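Local coordinates for protein ACDH-11, isoform b (Caenorhabditis elegans, PDB 4Y9J) that binds flavin-adenine dinucleotide (FAD) and belongs to the acyl-CoA dehydrogenase family, at residues Ser253-Lys258 and Ala293-Ile298; Asp230-Leu235 and Leu257-Glu262. All coordinates share one frame; numbering follows the deposited sequence.

Interaction 1 (Ser253-Lys258 and Ala293-Ile298); sequences SLFLLK and AIAERI
In the beta-sheet of the acyl-CoA dehydrogenase middle domain, Leu256 and Glu296 form an antiparallel hydrogen-bonded pair, joining strand 252-258 to strand 285-298. Leu256 N lies 2.9 Å from Glu296 O, in the plane of that carbonyl, and Glu296 N returns a bond of 2.8 Å to Leu256 O.

On the same sheet face as Leu256, the tip of Ile298 reaches Leu254. Its CG1 sits between the backbone N and the carbonyl carbon (chi1 62°), and from there CD1 comes to 3.6 Å from Leu254 CD2. Phe255 takes the other face. One side of its ring meets Arg297: CD2 lies against Arg297 CA and N, and CE2 is 3.9 Å from Arg297 CB. The guanidinium travels on to a salt bridge with Asp213. Farther along, Leu257 CB meets Ala295 CB at 3.9 Å.

At one end Ile298 N bonds directly to Leu254 O at 3.0 Å, and a water adds a second link between these residues, taking the Leu254 N-H and donating to Ile298 O. At the other, a water joins Lys258 N to Ile294 O. Backbone bonds and water thus supply the polar links, while apolar groups carry most of the side-chain contact.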
loop_
_atom_site.group_PDB
_atom_site.type_symbol
_atom_site.label_atom_id
_atom_site.label_comp_id
_atom_site.label_asym_id
_atom_site.label_seq_id
_atom_site.Cartn_x
_atom_site.Cartn_y
_atom_site.Cartn_z
ATOM N N SER B 253 39.039 14.116 7.288
ATOM C CA SER B 253 38.881 14.645 8.620
ATOM C C SER B 253 37.485 14.326 9.164
ATOM O O SER B 253 36.534 14.033 8.407
ATOM C CB SER B 253 39.160 16.143 8.599
ATOM O OG SER B 253 40.476 16.471 8.065
ATOM N N LEU B 254 37.362 14.381 10.483
ATOM C CA LEU B 254 36.109 14.070 11.171
ATOM C C LEU B 254 35.335 15.340 11.493
ATOM O O LEU B 254 35.934 16.340 11.837
ATOM C CB LEU B 254 36.422 13.336 12.482
ATOM C CG LEU B 254 35.227 12.857 13.304
ATOM C CD1 LEU B 254 34.388 11.847 12.551
ATOM C CD2 LEU B 254 35.720 12.281 14.617
ATOM N N PHE B 255 34.007 15.245 11.418
ATOM C CA PHE B 255 33.092 16.359 11.630
ATOM C C PHE B 255 31.915 15.950 12.453
ATOM O O PHE B 255 31.423 14.813 12.371
ATOM C CB PHE B 255 32.556 16.950 10.297
ATOM C CG PHE B 255 33.614 17.550 9.439
ATOM C CD1 PHE B 255 34.384 16.745 8.628
ATOM C CD2 PHE B 255 33.868 18.892 9.471
ATOM C CE1 PHE B 255 35.397 17.279 7.854
ATOM C CE2 PHE B 255 34.886 19.458 8.676
ATOM C CZ PHE B 255 35.645 18.631 7.866
ATOM N N LEU B 256 31.428 16.914 13.182
ATOM C CA LEU B 256 30.237 16.778 14.004
ATOM C C LEU B 256 29.249 17.807 13.525
ATOM O O LEU B 256 29.642 18.977 13.391
ATOM C CB LEU B 256 30.526 17.048 15.503
ATOM C CG LEU B 256 29.322 16.975 16.459
ATOM C CD1 LEU B 256 28.746 15.583 16.596
ATOM C CD2 LEU B 256 29.716 17.542 17.847
ATOM N N LEU B 257 28.004 17.383 13.283
ATOM C CA LEU B 257 26.938 18.302 12.884
ATOM C C LEU B 257 25.597 18.034 13.475
ATOM O O LEU B 257 25.302 16.889 13.892
ATOM C CB LEU B 257 26.787 18.404 11.371
ATOM C CG LEU B 257 26.188 17.248 10.580
ATOM C CD1 LEU B 257 25.589 17.725 9.274
ATOM C CD2 LEU B 257 27.182 16.222 10.269
ATOM N N LYS B 258 24.789 19.100 13.535
ATOM C CA LYS B 258 23.384 19.003 13.877
ATOM C C LYS B 258 22.597 18.715 12.587
ATOM O O LYS B 258 22.850 19.366 11.586
ATOM C CB LYS B 258 22.827 20.274 14.509
ATOM C CG LYS B 258 23.053 20.355 15.996
ATOM C CD LYS B 258 22.443 21.595 16.547
ATOM C CE LYS B 258 20.926 21.480 16.762
ATOM N NZ LYS B 258 20.528 20.358 17.627
ATOM N N ALA B 293 25.834 21.757 4.197
ATOM C CA ALA B 293 25.583 21.352 5.600
ATOM C C ALA B 293 26.665 21.896 6.515
ATOM O O ALA B 293 27.827 21.662 6.310
ATOM C CB ALA B 293 25.537 19.850 5.710
ATOM N N ILE B 294 26.270 22.656 7.514
ATOM C CA ILE B 294 27.236 23.270 8.446
ATOM C C ILE B 294 27.709 22.271 9.499
ATOM O O ILE B 294 26.892 21.650 10.209
ATOM C CB ILE B 294 26.611 24.507 9.083
ATOM C CG1 ILE B 294 26.240 25.449 7.945
ATOM C CG2 ILE B 294 27.618 25.214 9.990
ATOM C CD1 ILE B 294 25.445 26.652 8.366
ATOM N N ALA B 295 29.028 22.129 9.587
ATOM C CA ALA B 295 29.621 21.131 10.413
ATOM C C ALA B 295 30.903 21.649 11.091
ATOM O O ALA B 295 31.650 22.480 10.512
ATOM C CB ALA B 295 29.938 19.916 9.585
ATOM N N GLU B 296 31.191 21.083 12.262
ATOM C CA GLU B 296 32.397 21.486 13.055
ATOM C C GLU B 296 33.486 20.423 12.978
ATOM O O GLU B 296 33.212 19.255 13.209
ATOM C CB GLU B 296 32.010 21.698 14.495
ATOM C CG GLU B 296 30.797 22.557 14.770
ATOM C CD GLU B 296 30.826 23.923 14.148
ATOM O OE1 GLU B 296 31.929 24.442 13.896
ATOM O OE2 GLU B 296 29.717 24.516 13.957
ATOM N N ARG B 297 34.692 20.801 12.577
ATOM C CA ARG B 297 35.784 19.849 12.504
ATOM C C ARG B 297 36.243 19.475 13.898
ATOM O O ARG B 297 36.509 20.358 14.697
ATOM C CB ARG B 297 37.025 20.422 11.788
ATOM C CG ARG B 297 38.101 19.346 11.533
ATOM C CD ARG B 297 39.567 19.780 11.626
ATOM N NE ARG B 297 39.788 21.009 12.378
ATOM C CZ ARG B 297 40.478 21.130 13.503
ATOM N NH1 ARG B 297 41.115 20.126 14.082
ATOM N NH2 ARG B 297 40.564 22.313 14.039
ATOM N N ILE B 298 36.467 18.184 14.124
ATOM C CA ILE B 298 36.932 17.669 15.420
ATOM C C ILE B 298 38.041 16.653 15.187
ATOM O O ILE B 298 38.150 16.004 14.150
ATOM C CB ILE B 298 35.764 17.052 16.251
ATOM C CG1 ILE B 298 35.156 15.872 15.524
ATOM C CG2 ILE B 298 34.748 18.116 16.601
ATOM C CD1 ILE B 298 34.155 15.066 16.333
HETATM O O HOH W 1 39.647 15.257 11.965
HETATM O O HOH W 2 25.931 21.670 12.763
#

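Interaction 2 (Asp230-Leu235 and Leu257-Glu262); sequences DVALTL and LKIRDE
The peptide carbonyl of Leu257 receives Ala232 N in its plane, at 2.9 Å from Leu257 O, while Val231 CA makes a CA-H...O contact to the same oxygen and Val231 CB lies 3.2 Å from it. The Asp230 carbonyl is approached from above its plane: Ile259 N stands 43° out of it, at 3.1 Å from Asp230 O, and the N-H...O angle is nonetheless nearly straight, 173°.

This is the antiparallel pairing of strands 231-238 and 252-258 in the middle-domain beta-sheet of an acyl-CoA dehydrogenase. Ala232 and Leu257 make a hydrogen-bonded pair, the return bond from Leu257 N to Ala232 O being 3.0 Å. Val231 and Lys258 make the neighbouring non-hydrogen-bonded pair. Past Lys258 the strand ends, and Ile259 N still bonds across to Asp230 O.

On the face bearing Ala232, the CD2 branch of Leu257 leans over the partner strand and comes to 3.9 Å from Thr234 CG2. With chi2 extended at 180°, CD1 of Ile259 lies 3.7 Å from Val231 O. Trp189, on strand 186-189, touches Ala232, Leu257 and Ile259. The opposite face carries a thinner contact, Val231 CG1 against Lys258 CG, the two side chains crossing obliquely, with Trp184 packed on both residues.

The polar ends look elsewhere. Thr234 OG1 is hydrogen-bonded to Trp189 O and Lys221 NZ, and Asp230 OD2 accepts from Thr185 N. Asp230 O itself is gripped twice, by Ile259 N and by a water that donates to it at 2.6 Å and accepts from Arg260 N at 3.0 Å.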
loop_
_atom_site.group_PDB
_atom_site.type_symbol
_atom_site.label_atom_id
_atom_site.label_comp_id
_atom_site.label_asym_id
_atom_site.label_seq_id
_atom_site.Cartn_x
_atom_site.Cartn_y
_atom_site.Cartn_z
ATOM N N ASP B 230 19.572 13.534 16.233
ATOM C CA ASP B 230 19.798 14.951 16.423
ATOM C C ASP B 230 21.115 15.444 15.876
ATOM O O ASP B 230 21.218 16.605 15.461
ATOM C CB ASP B 230 19.654 15.263 17.909
ATOM C CG ASP B 230 18.362 14.706 18.452
ATOM O OD1 ASP B 230 17.362 15.405 18.235
ATOM O OD2 ASP B 230 18.342 13.531 18.985
ATOM N N VAL B 231 22.139 14.595 15.931
ATOM C CA VAL B 231 23.481 14.913 15.443
ATOM C C VAL B 231 24.033 13.717 14.685
ATOM O O VAL B 231 23.500 12.610 14.736
ATOM C CB VAL B 231 24.467 15.272 16.580
ATOM C CG1 VAL B 231 24.060 16.546 17.282
ATOM C CG2 VAL B 231 24.618 14.111 17.547
ATOM N N ALA B 232 25.145 13.952 14.006
ATOM C CA ALA B 232 25.853 12.912 13.319
ATOM C C ALA B 232 27.325 13.228 13.247
ATOM O O ALA B 232 27.721 14.368 13.191
ATOM C CB ALA B 232 25.285 12.721 11.917
ATOM N N LEU B 233 28.103 12.173 13.244
ATOM C CA LEU B 233 29.520 12.232 12.947
ATOM C C LEU B 233 29.699 11.810 11.521
ATOM O O LEU B 233 29.086 10.818 11.095
ATOM C CB LEU B 233 30.258 11.314 13.887
ATOM C CG LEU B 233 30.277 11.804 15.381
ATOM C CD1 LEU B 233 30.994 10.822 16.280
ATOM C CD2 LEU B 233 31.106 13.038 15.441
ATOM N N THR B 234 30.575 12.509 10.798
ATOM C CA THR B 234 30.874 12.128 9.430
ATOM C C THR B 234 32.283 12.502 9.031
ATOM O O THR B 234 32.969 13.193 9.773
ATOM C CB THR B 234 29.836 12.790 8.458
ATOM O OG1 THR B 234 29.922 12.222 7.133
ATOM C CG2 THR B 234 29.978 14.243 8.434
ATOM N N LEU B 235 32.744 11.960 7.899
ATOM C CA LEU B 235 34.093 12.209 7.372
ATOM C C LEU B 235 33.930 13.003 6.126
ATOM O O LEU B 235 32.957 12.759 5.415
ATOM C CB LEU B 235 34.718 10.892 6.975
ATOM C CG LEU B 235 34.928 9.952 8.156
ATOM C CD1 LEU B 235 35.469 8.621 7.617
ATOM C CD2 LEU B 235 35.893 10.517 9.213
ATOM N N LEU B 257 28.004 17.383 13.283
ATOM C CA LEU B 257 26.938 18.302 12.884
ATOM C C LEU B 257 25.597 18.034 13.475
ATOM O O LEU B 257 25.302 16.889 13.892
ATOM C CB LEU B 257 26.787 18.404 11.371
ATOM C CG LEU B 257 26.188 17.248 10.580
ATOM C CD1 LEU B 257 25.589 17.725 9.274
ATOM C CD2 LEU B 257 27.182 16.222 10.269
ATOM N N LYS B 258 24.789 19.100 13.535
ATOM C CA LYS B 258 23.384 19.003 13.877
ATOM C C LYS B 258 22.597 18.715 12.587
ATOM O O LYS B 258 22.850 19.366 11.586
ATOM C CB LYS B 258 22.827 20.274 14.509
ATOM C CG LYS B 258 23.053 20.355 15.996
ATOM C CD LYS B 258 22.443 21.595 16.547
ATOM C CE LYS B 258 20.926 21.480 16.762
ATOM N NZ LYS B 258 20.528 20.358 17.627
ATOM N N ILE B 259 21.683 17.759 12.642
ATOM C CA ILE B 259 20.957 17.303 11.454
ATOM C C ILE B 259 19.925 18.381 11.085
ATOM O O ILE B 259 19.691 18.674 9.895
ATOM C CB ILE B 259 20.355 15.925 11.697
ATOM C CG1 ILE B 259 21.500 14.914 11.882
ATOM C CG2 ILE B 259 19.460 15.465 10.533
ATOM C CD1 ILE B 259 21.029 13.479 12.143
ATOM N N ARG B 260 19.325 19.002 12.087
ATOM C CA ARG B 260 18.275 20.011 11.893
ATOM C C ARG B 260 18.616 21.256 12.648
ATOM O O ARG B 260 19.245 21.204 13.689
ATOM C CB ARG B 260 16.891 19.491 12.335
ATOM C CG ARG B 260 16.423 18.311 11.483
ATOM C CD ARG B 260 15.066 17.650 11.933
ATOM N NE ARG B 260 14.820 16.511 11.048
ATOM C CZ ARG B 260 15.409 15.300 11.147
ATOM N NH1 ARG B 260 16.211 14.960 12.173
ATOM N NH2 ARG B 260 15.147 14.398 10.183
ATOM N N ASP B 261 18.235 22.398 12.084
ATOM C CA ASP B 261 18.564 23.698 12.647
ATOM C C ASP B 261 17.540 24.044 13.744
ATOM O O ASP B 261 16.695 23.205 14.088
ATOM C CB ASP B 261 18.620 24.753 11.530
ATOM C CG ASP B 261 17.218 25.187 11.010
ATOM O OD1 ASP B 261 16.122 24.710 11.476
ATOM O OD2 ASP B 261 17.243 26.053 10.114
ATOM N N GLU B 262 17.603 25.243 14.292
ATOM C CA GLU B 262 16.624 25.626 15.348
ATOM C C GLU B 262 15.099 25.762 14.927
ATOM O O GLU B 262 14.214 25.631 15.772
ATOM C CB GLU B 262 17.106 26.805 16.203
ATOM C CG GLU B 262 18.216 27.695 15.648
ATOM C CD GLU B 262 18.562 28.862 16.619
ATOM O OE1 GLU B 262 18.876 28.587 17.819
ATOM O OE2 GLU B 262 18.527 30.061 16.200
HETATM O O HOH W 3 19.192 18.189 14.939
#

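In the fold
Strand 252-258 is the middle member of three: interaction 1 joins it to strand 285-298, interaction 2 to strand 231-238, and the centres of the two contacts are about 8 Å apart. Leu257 serves both, and Phe255 ties them together again, its N lying 2.8 Å from Thr234 O in a probable hydrogen bond. Between them Leu256 CD1 packs on Leu233 CD2 at 3.7 Å. Neither contact touches the bound cofactor. The side chain of Thr234 is about 8 Å from FAD and that of Leu254 about 11 Å, so strand 231-238 brings interaction 2 the nearer; the ligand UCC lies about 10 and 11 Å from the same two side chains.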